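Local coordinates for FERM, ARHGEF and pleckstrin domain-containing protein 2 (PDB 6D2K) that acts as a guanine nucleotide exchange factor that activates RAC1, represented here by its FERM domain, and helps remodel the actin cytoskeleton, at residues Ala84-Pro89 and Cys277-Thr282; Leu210-Met215 and Phe229-Val234; Leu43-Tyr48 and Leu95-Thr100. All coordinates share one frame; numbering follows the deposited sequence.

Contact 1: residues Ala84-Pro89 and Cys277-Thr282; sequences AVKFFP and CVEYHT
The long C-terminal helix 267-284 of the PH-like lobe sends Tyr-280 and Glu-279 against Lys-86, Phe-87 and Phe-88, where the chain leaves strand 79-85 of the ubiquitin-like lobe. Tyr-280 reaches across with its hydroxyl, which works both ways: OH donates to Lys-86 O at 3.0 Å, meeting a carbonyl lone pair in plane, and accepts from Phe-88 N at 3.1 Å with an N-H...O angle of 162°. The two bonds hold the hydroxyl in place and tether the backbone just past the strand. That same OH lies in the plane of the Phe-88 ring, at its CD2 edge. This is the seam between the first and third lobes of the FERM cloverleaf, and it is largely buried. Phe-87 and Tyr-280 pass alongside each other, running in opposing senses, with Phe-87 CD1 lying over one face of the phenol near the rim, 3.7 Å from Tyr-280 CE2, and the two ring planes turned 59° apart. Lys-86, CG anti to the backbone N (chi1 -176°), runs its CG over one face of Phe-87. Its NZ then forms a salt bridge with Glu-279 OE1 at 2.7 Å, approaching from above the carboxylate plane. Trp-62 gives the same lysine a cation-pi partner.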
loop_
_atom_site.group_PDB
_atom_site.type_symbol
_atom_site.label_atom_id
_atom_site.label_comp_id
_atom_site.label_asym_id
_atom_site.label_seq_id
_atom_site.Cartn_x
_atom_site.Cartn_y
_atom_site.Cartn_z
ATOM N N ALA A 84 -5.086 -0.678 -5.088
ATOM C CA ALA A 84 -4.347 -0.663 -3.835
ATOM C C ALA A 84 -4.641 0.602 -3.066
ATOM O O ALA A 84 -4.940 1.642 -3.660
ATOM C CB ALA A 84 -2.837 -0.758 -4.101
ATOM N N VAL A 85 -4.535 0.520 -1.742
ATOM C CA VAL A 85 -4.522 1.730 -0.918
ATOM C C VAL A 85 -3.224 2.512 -1.167
ATOM O O VAL A 85 -2.129 1.955 -1.081
ATOM C CB VAL A 85 -4.581 1.382 0.568
ATOM C CG1 VAL A 85 -4.325 2.645 1.409
ATOM C CG2 VAL A 85 -5.921 0.716 0.926
ATOM N N LYS A 86 -3.353 3.796 -1.490
ATOM C CA LYS A 86 -2.194 4.658 -1.652
ATOM C C LYS A 86 -1.852 5.372 -0.348
ATOM O O LYS A 86 -0.684 5.441 0.036
ATOM C CB LYS A 86 -2.454 5.677 -2.760
ATOM C CG LYS A 86 -1.245 6.567 -3.059
ATOM C CD LYS A 86 -1.601 7.680 -4.039
ATOM C CE LYS A 86 -0.631 7.721 -5.204
ATOM N NZ LYS A 86 -1.013 8.775 -6.195
ATOM N N PHE A 87 -2.872 5.897 0.326
ATOM C CA PHE A 87 -2.659 6.683 1.536
ATOM C C PHE A 87 -3.217 5.949 2.757
ATOM O O PHE A 87 -4.414 5.705 2.847
ATOM C CB PHE A 87 -3.337 8.057 1.417
ATOM C CG PHE A 87 -2.847 8.880 0.259
ATOM C CD1 PHE A 87 -1.572 9.431 0.274
ATOM C CD2 PHE A 87 -3.651 9.086 -0.849
ATOM C CE1 PHE A 87 -1.114 10.184 -0.805
ATOM C CE2 PHE A 87 -3.193 9.844 -1.923
ATOM C CZ PHE A 87 -1.927 10.390 -1.895
ATOM N N PHE A 88 -2.338 5.606 3.695
ATOM C CA PHE A 88 -2.739 4.927 4.927
ATOM C C PHE A 88 -2.903 5.939 6.074
ATOM O O PHE A 88 -1.912 6.498 6.570
ATOM C CB PHE A 88 -1.683 3.883 5.302
ATOM C CG PHE A 88 -1.661 2.668 4.393
ATOM C CD1 PHE A 88 -2.322 1.513 4.772
ATOM C CD2 PHE A 88 -0.966 2.671 3.195
ATOM C CE1 PHE A 88 -2.312 0.383 3.961
ATOM C CE2 PHE A 88 -0.952 1.539 2.370
ATOM C CZ PHE A 88 -1.625 0.400 2.761
ATOM N N PRO A 89 -4.152 6.204 6.487
ATOM C CA PRO A 89 -4.321 7.151 7.597
ATOM C C PRO A 89 -4.082 6.451 8.933
ATOM O O PRO A 89 -4.125 5.223 9.000
ATOM C CB PRO A 89 -5.785 7.565 7.461
ATOM C CG PRO A 89 -6.458 6.313 6.958
ATOM C CD PRO A 89 -5.448 5.686 6.009
ATOM N N CYS A 277 6.236 10.967 -1.648
ATOM C CA CYS A 277 6.398 11.825 -0.468
ATOM C C CYS A 277 5.633 13.132 -0.619
ATOM O O CYS A 277 4.937 13.563 0.299
ATOM C CB CYS A 277 7.860 12.138 -0.183
ATOM S SG CYS A 277 8.824 10.774 0.449
ATOM N N VAL A 278 5.776 13.779 -1.768
ATOM C CA VAL A 278 5.049 15.015 -2.001
ATOM C C VAL A 278 3.542 14.765 -1.920
ATOM O O VAL A 278 2.805 15.545 -1.318
ATOM C CB VAL A 278 5.421 15.635 -3.349
ATOM C CG1 VAL A 278 4.476 16.785 -3.667
ATOM C CG2 VAL A 278 6.875 16.108 -3.310
ATOM N N GLU A 279 3.079 13.667 -2.505
ATOM C CA GLU A 279 1.657 13.350 -2.441
ATOM C C GLU A 279 1.158 13.095 -1.012
ATOM O O GLU A 279 0.067 13.538 -0.659
ATOM C CB GLU A 279 1.320 12.198 -3.383
ATOM C CG GLU A 279 1.456 12.607 -4.851
ATOM C CD GLU A 279 1.142 11.486 -5.811
ATOM O OE1 GLU A 279 1.072 10.321 -5.377
ATOM O OE2 GLU A 279 0.976 11.778 -7.007
ATOM N N TYR A 280 1.954 12.395 -0.203
ATOM C CA TYR A 280 1.626 12.169 1.207
ATOM C C TYR A 280 1.528 13.472 1.983
ATOM O O TYR A 280 0.578 13.683 2.762
ATOM C CB TYR A 280 2.643 11.217 1.861
ATOM C CG TYR A 280 2.103 9.818 2.077
ATOM C CD1 TYR A 280 1.664 9.410 3.327
ATOM C CD2 TYR A 280 2.022 8.913 1.029
ATOM C CE1 TYR A 280 1.150 8.130 3.534
ATOM C CE2 TYR A 280 1.511 7.619 1.230
ATOM C CZ TYR A 280 1.086 7.244 2.486
ATOM O OH TYR A 280 0.575 5.963 2.697
ATOM N N HIS A 281 2.506 14.341 1.779
ATOM C CA HIS A 281 2.468 15.624 2.444
ATOM C C HIS A 281 1.192 16.376 2.088
ATOM O O HIS A 281 0.519 16.899 2.970
ATOM C CB HIS A 281 3.667 16.498 2.095
ATOM C CG HIS A 281 3.538 17.876 2.659
ATOM N ND1 HIS A 281 3.902 18.187 3.952
ATOM C CD2 HIS A 281 3.001 19.002 2.137
ATOM C CE1 HIS A 281 3.636 19.460 4.186
ATOM N NE2 HIS A 281 3.092 19.978 3.099
ATOM N N THR A 282 0.870 16.463 0.802
ATOM C CA THR A 282 -0.332 17.161 0.358
ATOM C C THR A 282 -1.612 16.534 0.939
ATOM O O THR A 282 -2.541 17.240 1.344
ATOM C CB THR A 282 -0.432 17.171 -1.188
ATOM O OG1 THR A 282 0.705 17.849 -1.735
ATOM C CG2 THR A 282 -1.702 17.869 -1.649
#

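Contact 2: residues Leu210-Met215 and Phe229-Val234; sequences LAVSHM and FNWSKV
Asn-230 and Trp-231, where strand 224-230 runs out, take hold of Met-215 at the far end of the turn that follows strand 207-213. Asn-230 comes first along the chain. Its CA-H points at Met-215 O, with CA 3.3 Å from the oxygen, and its side chain runs alongside that of Met-215 in the same sense, Asn-230 ND2 lying 3.7 Å from Met-215 CG. A water donates to Met-215 O at 2.8 Å and accepts a weak bond from Asn-230 ND2. Next comes Trp-231, whose backbone N donates to Met-215 O at 3.0 Å, so this one carbonyl takes an amide, a water and a C-H. In the antiparallel sheet of the PH-like lobe, strand 216-221 runs between the two strands that lead here, and the contact therefore joins their ends around a neighbour rather than side by side. The indole follows, with CG anti to its own carbonyl carbon (chi1 -67°), and reaches back to strand 207-213. Trp-231 NE1 donates to Ser-213 O at 3.2 Å, bent to 142° at the hydrogen, the oxygen tilted out of the ring plane. His-214 O sits in that plane at the edge, 3.2 Å from Trp-231 CD1. Further round the indole, Val-212 CG2 packs on Trp-231 CZ2 at 3.6 Å, the two side chains crossing at about a right angle. The indole, with these carbonyl oxygens at its edge, also meets His-281 of helix 267-284 edge-to-face. On the facing segment an ST turn, in which Ser-213 OG accepts from Met-215 N at 3.0 Å, probably helps to place these carbonyls. Trp-231 itself opens a short 3-10 segment.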
loop_
_atom_site.group_PDB
_atom_site.type_symbol
_atom_site.label_atom_id
_atom_site.label_comp_id
_atom_site.label_asym_id
_atom_site.label_seq_id
_atom_site.Cartn_x
_atom_site.Cartn_y
_atom_site.Cartn_z
ATOM N N LEU A 210 14.169 3.829 2.958
ATOM C CA LEU A 210 13.323 5.013 3.067
ATOM C C LEU A 210 11.853 4.629 2.972
ATOM O O LEU A 210 11.470 3.686 2.259
ATOM C CB LEU A 210 13.648 6.032 1.970
ATOM C CG LEU A 210 15.011 6.702 2.081
ATOM C CD1 LEU A 210 15.261 7.576 0.862
ATOM C CD2 LEU A 210 15.098 7.545 3.344
ATOM N N ALA A 211 11.027 5.360 3.706
ATOM C CA ALA A 211 9.580 5.176 3.613
ATOM C C ALA A 211 8.886 6.485 3.908
ATOM O O ALA A 211 9.511 7.460 4.317
ATOM C CB ALA A 211 9.102 4.072 4.567
ATOM N N VAL A 212 7.578 6.520 3.690
ATOM C CA VAL A 212 6.816 7.720 4.005
ATOM C C VAL A 212 5.480 7.332 4.632
ATOM O O VAL A 212 4.904 6.282 4.314
ATOM C CB VAL A 212 6.634 8.633 2.763
ATOM C CG1 VAL A 212 5.764 7.962 1.727
ATOM C CG2 VAL A 212 6.069 9.995 3.174
ATOM N N SER A 213 5.010 8.155 5.561
ATOM C CA SER A 213 3.763 7.857 6.275
ATOM C C SER A 213 3.019 9.163 6.540
ATOM O O SER A 213 3.501 10.247 6.199
ATOM C CB SER A 213 4.057 7.174 7.608
ATOM O OG SER A 213 4.537 8.132 8.557
ATOM N N HIS A 214 1.843 9.059 7.156
ATOM C CA HIS A 214 1.068 10.235 7.510
ATOM C C HIS A 214 1.868 11.155 8.448
ATOM O O HIS A 214 1.570 12.350 8.569
ATOM C CB HIS A 214 -0.262 9.808 8.160
ATOM C CG HIS A 214 -0.098 9.180 9.505
ATOM N ND1 HIS A 214 0.087 7.826 9.676
ATOM C CD2 HIS A 214 -0.085 9.722 10.747
ATOM C CE1 HIS A 214 0.216 7.560 10.963
ATOM N NE2 HIS A 214 0.120 8.695 11.634
ATOM N N MET A 215 2.888 10.605 9.095
ATOM C CA MET A 215 3.686 11.399 10.039
ATOM C C MET A 215 4.842 12.156 9.396
ATOM O O MET A 215 5.243 13.210 9.885
ATOM C CB MET A 215 4.259 10.520 11.135
ATOM C CG MET A 215 4.264 11.189 12.481
ATOM S SD MET A 215 2.734 10.740 13.307
ATOM C CE MET A 215 3.024 8.980 13.478
ATOM N N PHE A 229 11.288 12.027 10.132
ATOM C CA PHE A 229 11.335 13.438 9.800
ATOM C C PHE A 229 9.894 13.908 9.688
ATOM O O PHE A 229 9.288 13.850 8.623
ATOM C CB PHE A 229 12.132 13.672 8.511
ATOM C CG PHE A 229 13.520 13.091 8.556
ATOM C CD1 PHE A 229 14.386 13.424 9.582
ATOM C CD2 PHE A 229 13.951 12.199 7.588
ATOM C CE1 PHE A 229 15.651 12.875 9.643
ATOM C CE2 PHE A 229 15.211 11.650 7.640
ATOM C CZ PHE A 229 16.066 11.991 8.668
ATOM N N ASN A 230 9.351 14.363 10.812
ATOM C CA ASN A 230 7.961 14.787 10.871
ATOM C C ASN A 230 7.673 15.908 9.898
ATOM O O ASN A 230 8.513 16.781 9.678
ATOM C CB ASN A 230 7.599 15.247 12.286
ATOM C CG ASN A 230 7.968 14.232 13.340
ATOM O OD1 ASN A 230 9.104 14.199 13.816
ATOM N ND2 ASN A 230 7.007 13.394 13.718
ATOM N N TRP A 231 6.474 15.910 9.332
ATOM C CA TRP A 231 6.117 16.926 8.345
ATOM C C TRP A 231 6.321 18.351 8.835
ATOM O O TRP A 231 6.678 19.237 8.060
ATOM C CB TRP A 231 4.679 16.725 7.855
ATOM C CG TRP A 231 4.477 15.477 7.055
ATOM C CD1 TRP A 231 3.640 14.432 7.351
ATOM C CD2 TRP A 231 5.111 15.139 5.820
ATOM N NE1 TRP A 231 3.724 13.463 6.377
ATOM C CE2 TRP A 231 4.617 13.874 5.424
ATOM C CE3 TRP A 231 6.057 15.775 5.013
ATOM C CZ2 TRP A 231 5.037 13.245 4.254
ATOM C CZ3 TRP A 231 6.471 15.148 3.857
ATOM C CH2 TRP A 231 5.966 13.896 3.489
ATOM N N SER A 232 6.103 18.572 10.126
ATOM C CA SER A 232 6.235 19.909 10.683
ATOM C C SER A 232 7.665 20.439 10.558
ATOM O O SER A 232 7.880 21.651 10.570
ATOM C CB SER A 232 5.768 19.942 12.145
ATOM O OG SER A 232 6.592 19.134 12.966
ATOM N N LYS A 233 8.635 19.535 10.415
ATOM C CA LYS A 233 10.044 19.931 10.351
ATOM C C LYS A 233 10.579 19.947 8.932
ATOM O O LYS A 233 11.715 20.350 8.697
ATOM C CB LYS A 233 10.903 18.990 11.191
ATOM C CG LYS A 233 10.464 18.886 12.641
ATOM C CD LYS A 233 11.255 17.818 13.376
ATOM C CE LYS A 233 10.696 17.589 14.771
ATOM N NZ LYS A 233 11.493 16.575 15.514
ATOM N N VAL A 234 9.763 19.494 7.989
ATOM C CA VAL A 234 10.184 19.394 6.598
ATOM C C VAL A 234 9.812 20.663 5.847
ATOM O O VAL A 234 8.638 21.003 5.730
ATOM C CB VAL A 234 9.513 18.185 5.924
ATOM C CG1 VAL A 234 9.825 18.153 4.426
ATOM C CG2 VAL A 234 9.952 16.898 6.603
HETATM O O HOH W 1 4.217 14.311 12.209
#

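Contact 3: residues Leu43-Tyr48 and Leu95-Thr100; sequences LIECDY and LQEEYT
Glu-45 OE2 is gripped by two donors from the segment that leads into helix 98-113. Thr-100 OG1 gives it a short bond of 2.6 Å on the anti side of the carboxylate, while Glu-97 N, the N-cap residue's amide, comes from well above the carboxylate plane at 3.1 Å and 149°. The other oxygen, OE1, takes Gln-96 N at 2.9 Å on its syn side, nearly straight at 162°. The side chain reaches these donors by running extended beyond CG (chi2 -178°), and it meets both Gln-96 and Thr-100 at about a right angle. Behind it, Glu-45 is the centre of an inverse gamma turn, and its backbone N donates to a water at 3.0 Å; that water in turn donates to Thr-100 OG1, so the water and the threonine hydroxyl together link the backbone N and the carboxylate of Glu-45. The segment 43-48 belongs to the loop after helix 30-41 of the ubiquitin-like lobe and helix 98-113 opens the central lobe, making this a junction between the first and second lobes of the FERM domain. Apolar contacts flank the polar centre. Leu-95 CD2 sits over one face of the Tyr-48 ring, 3.8 Å from its centroid in a CH-pi contact, and Leu-43 CD1 touches Tyr-99 CE2 at 4.0 Å. Tyr-48 also meets Phe-283 of the PH-like lobe edge-to-face. With three donors around a buried carboxylate set at the N-terminal end of a helix, the negative charge of Glu-45 is probably favoured, although the like charge of Glu-97, whose OE1 is 6.0 Å from Glu-45 OE2, may work against this.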
loop_
_atom_site.group_PDB
_atom_site.type_symbol
_atom_site.label_atom_id
_atom_site.label_comp_id
_atom_site.label_asym_id
_atom_site.label_seq_id
_atom_site.Cartn_x
_atom_site.Cartn_y
_atom_site.Cartn_z
ATOM N N LEU A 43 -17.022 3.220 -5.107
ATOM C CA LEU A 43 -16.080 3.605 -4.066
ATOM C C LEU A 43 -16.118 5.107 -3.795
ATOM O O LEU A 43 -15.516 5.895 -4.521
ATOM C CB LEU A 43 -14.665 3.180 -4.482
ATOM C CG LEU A 43 -13.525 3.467 -3.504
ATOM C CD1 LEU A 43 -13.844 2.848 -2.139
ATOM C CD2 LEU A 43 -12.203 2.948 -4.048
ATOM N N ILE A 44 -16.819 5.504 -2.738
ATOM C CA ILE A 44 -16.945 6.914 -2.386
ATOM C C ILE A 44 -15.633 7.526 -1.910
ATOM O O ILE A 44 -15.233 8.592 -2.377
ATOM C CB ILE A 44 -18.022 7.135 -1.295
ATOM C CG1 ILE A 44 -19.394 6.713 -1.818
ATOM C CG2 ILE A 44 -18.048 8.582 -0.856
ATOM C CD1 ILE A 44 -20.525 6.952 -0.820
ATOM N N GLU A 45 -14.970 6.857 -0.973
ATOM C CA GLU A 45 -13.730 7.371 -0.416
ATOM C C GLU A 45 -12.560 6.927 -1.292
ATOM O O GLU A 45 -11.583 6.347 -0.814
ATOM C CB GLU A 45 -13.570 6.893 1.025
ATOM C CG GLU A 45 -14.740 7.349 1.918
ATOM C CD GLU A 45 -14.587 6.935 3.374
ATOM O OE1 GLU A 45 -14.218 7.794 4.205
ATOM O OE2 GLU A 45 -14.834 5.761 3.682
ATOM N N CYS A 46 -12.677 7.227 -2.581
ATOM C CA CYS A 46 -11.701 6.793 -3.566
ATOM C C CYS A 46 -10.376 7.551 -3.466
ATOM O O CYS A 46 -9.373 7.091 -4.011
ATOM C CB CYS A 46 -12.278 6.945 -4.977
ATOM S SG CYS A 46 -12.799 8.635 -5.345
ATOM N N ASP A 47 -10.348 8.687 -2.774
ATOM C CA ASP A 47 -9.111 9.477 -2.696
ATOM C C ASP A 47 -7.977 8.770 -1.944
ATOM O O ASP A 47 -6.807 9.145 -2.066
ATOM C CB ASP A 47 -9.350 10.902 -2.158
ATOM C CG ASP A 47 -10.073 10.930 -0.812
ATOM O OD1 ASP A 47 -9.742 11.809 0.015
ATOM O OD2 ASP A 47 -10.983 10.104 -0.587
ATOM N N TYR A 48 -8.321 7.714 -1.209
ATOM C CA TYR A 48 -7.305 6.930 -0.505
ATOM C C TYR A 48 -6.630 5.908 -1.400
ATOM O O TYR A 48 -5.647 5.299 -0.992
ATOM C CB TYR A 48 -7.905 6.180 0.689
ATOM C CG TYR A 48 -8.312 7.094 1.815
ATOM C CD1 TYR A 48 -7.404 7.463 2.797
ATOM C CD2 TYR A 48 -9.600 7.601 1.884
ATOM C CE1 TYR A 48 -7.766 8.318 3.820
ATOM C CE2 TYR A 48 -9.963 8.469 2.902
ATOM C CZ TYR A 48 -9.048 8.815 3.857
ATOM O OH TYR A 48 -9.416 9.665 4.876
ATOM N N LEU A 95 -12.643 5.703 8.876
ATOM C CA LEU A 95 -13.146 5.899 7.523
ATOM C C LEU A 95 -14.678 5.891 7.540
ATOM O O LEU A 95 -15.298 5.181 8.335
ATOM C CB LEU A 95 -12.614 4.817 6.587
ATOM C CG LEU A 95 -11.120 4.847 6.249
ATOM C CD1 LEU A 95 -10.689 3.486 5.729
ATOM C CD2 LEU A 95 -10.822 5.937 5.216
ATOM N N GLN A 96 -15.292 6.667 6.655
ATOM C CA GLN A 96 -16.737 6.908 6.733
ATOM C C GLN A 96 -17.640 5.739 6.349
ATOM O O GLN A 96 -18.762 5.636 6.843
ATOM C CB GLN A 96 -17.110 8.122 5.885
ATOM C CG GLN A 96 -16.341 9.369 6.242
ATOM C CD GLN A 96 -17.187 10.341 7.015
ATOM O OE1 GLN A 96 -17.604 11.371 6.485
ATOM N NE2 GLN A 96 -17.464 10.015 8.277
ATOM N N GLU A 97 -17.165 4.870 5.462
ATOM C CA GLU A 97 -17.989 3.781 4.948
ATOM C C GLU A 97 -17.467 2.420 5.342
ATOM O O GLU A 97 -16.254 2.180 5.310
ATOM C CB GLU A 97 -18.064 3.839 3.421
ATOM C CG GLU A 97 -18.728 5.083 2.888
ATOM C CD GLU A 97 -20.212 5.115 3.190
ATOM O OE1 GLU A 97 -20.810 6.203 3.090
ATOM O OE2 GLU A 97 -20.778 4.054 3.534
ATOM N N GLU A 98 -18.392 1.525 5.680
ATOM C CA GLU A 98 -18.069 0.131 5.928
ATOM C C GLU A 98 -17.325 -0.447 4.717
ATOM O O GLU A 98 -16.378 -1.206 4.876
ATOM C CB GLU A 98 -19.344 -0.670 6.247
ATOM C CG GLU A 98 -19.107 -2.151 6.530
ATOM C CD GLU A 98 -20.354 -2.875 7.033
ATOM O OE1 GLU A 98 -20.944 -2.406 8.034
ATOM O OE2 GLU A 98 -20.717 -3.922 6.446
ATOM N N TYR A 99 -17.730 -0.063 3.513
ATOM C CA TYR A 99 -17.093 -0.615 2.317
ATOM C C TYR A 99 -15.608 -0.244 2.245
ATOM O O TYR A 99 -14.775 -1.066 1.866
ATOM C CB TYR A 99 -17.819 -0.172 1.044
ATOM C CG TYR A 99 -17.234 -0.768 -0.210
ATOM C CD1 TYR A 99 -17.317 -2.131 -0.444
ATOM C CD2 TYR A 99 -16.602 0.029 -1.148
ATOM C CE1 TYR A 99 -16.782 -2.690 -1.582
ATOM C CE2 TYR A 99 -16.070 -0.520 -2.297
ATOM C CZ TYR A 99 -16.154 -1.872 -2.495
ATOM O OH TYR A 99 -15.623 -2.415 -3.637
ATOM N N THR A 100 -15.281 0.983 2.619
ATOM C CA THR A 100 -13.883 1.421 2.587
ATOM C C THR A 100 -13.107 0.618 3.625
ATOM O O THR A 100 -11.972 0.212 3.384
ATOM C CB THR A 100 -13.729 2.913 2.915
ATOM O OG1 THR A 100 -14.718 3.670 2.213
ATOM C CG2 THR A 100 -12.341 3.415 2.500
HETATM O O HOH W 2 -16.131 4.358 0.145
#

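In the fold
Two of the contacts lie at lobe junctions of the FERM cloverleaf: contact 3 joins the first lobe to the second and contact 1 the first to the third, while contact 2 is internal to the third. Contacts 1 and 3 have centres about 15 Å apart and are joined through the backbone, since Tyr-48 O probably accepts from both Lys-86 N (2.8 Å) and Phe-87 N (3.1 Å). On its other flank contact 1 touches contact 2, centres about 11 Å apart, as Trp-231 CH2 packs 3.4 Å from Cys-277 O on the C-terminal helix. Contacts 2 and 3 do not meet; their centres are about 24 Å apart and their nearest atoms about 9 Å, with contact 1 bridging them.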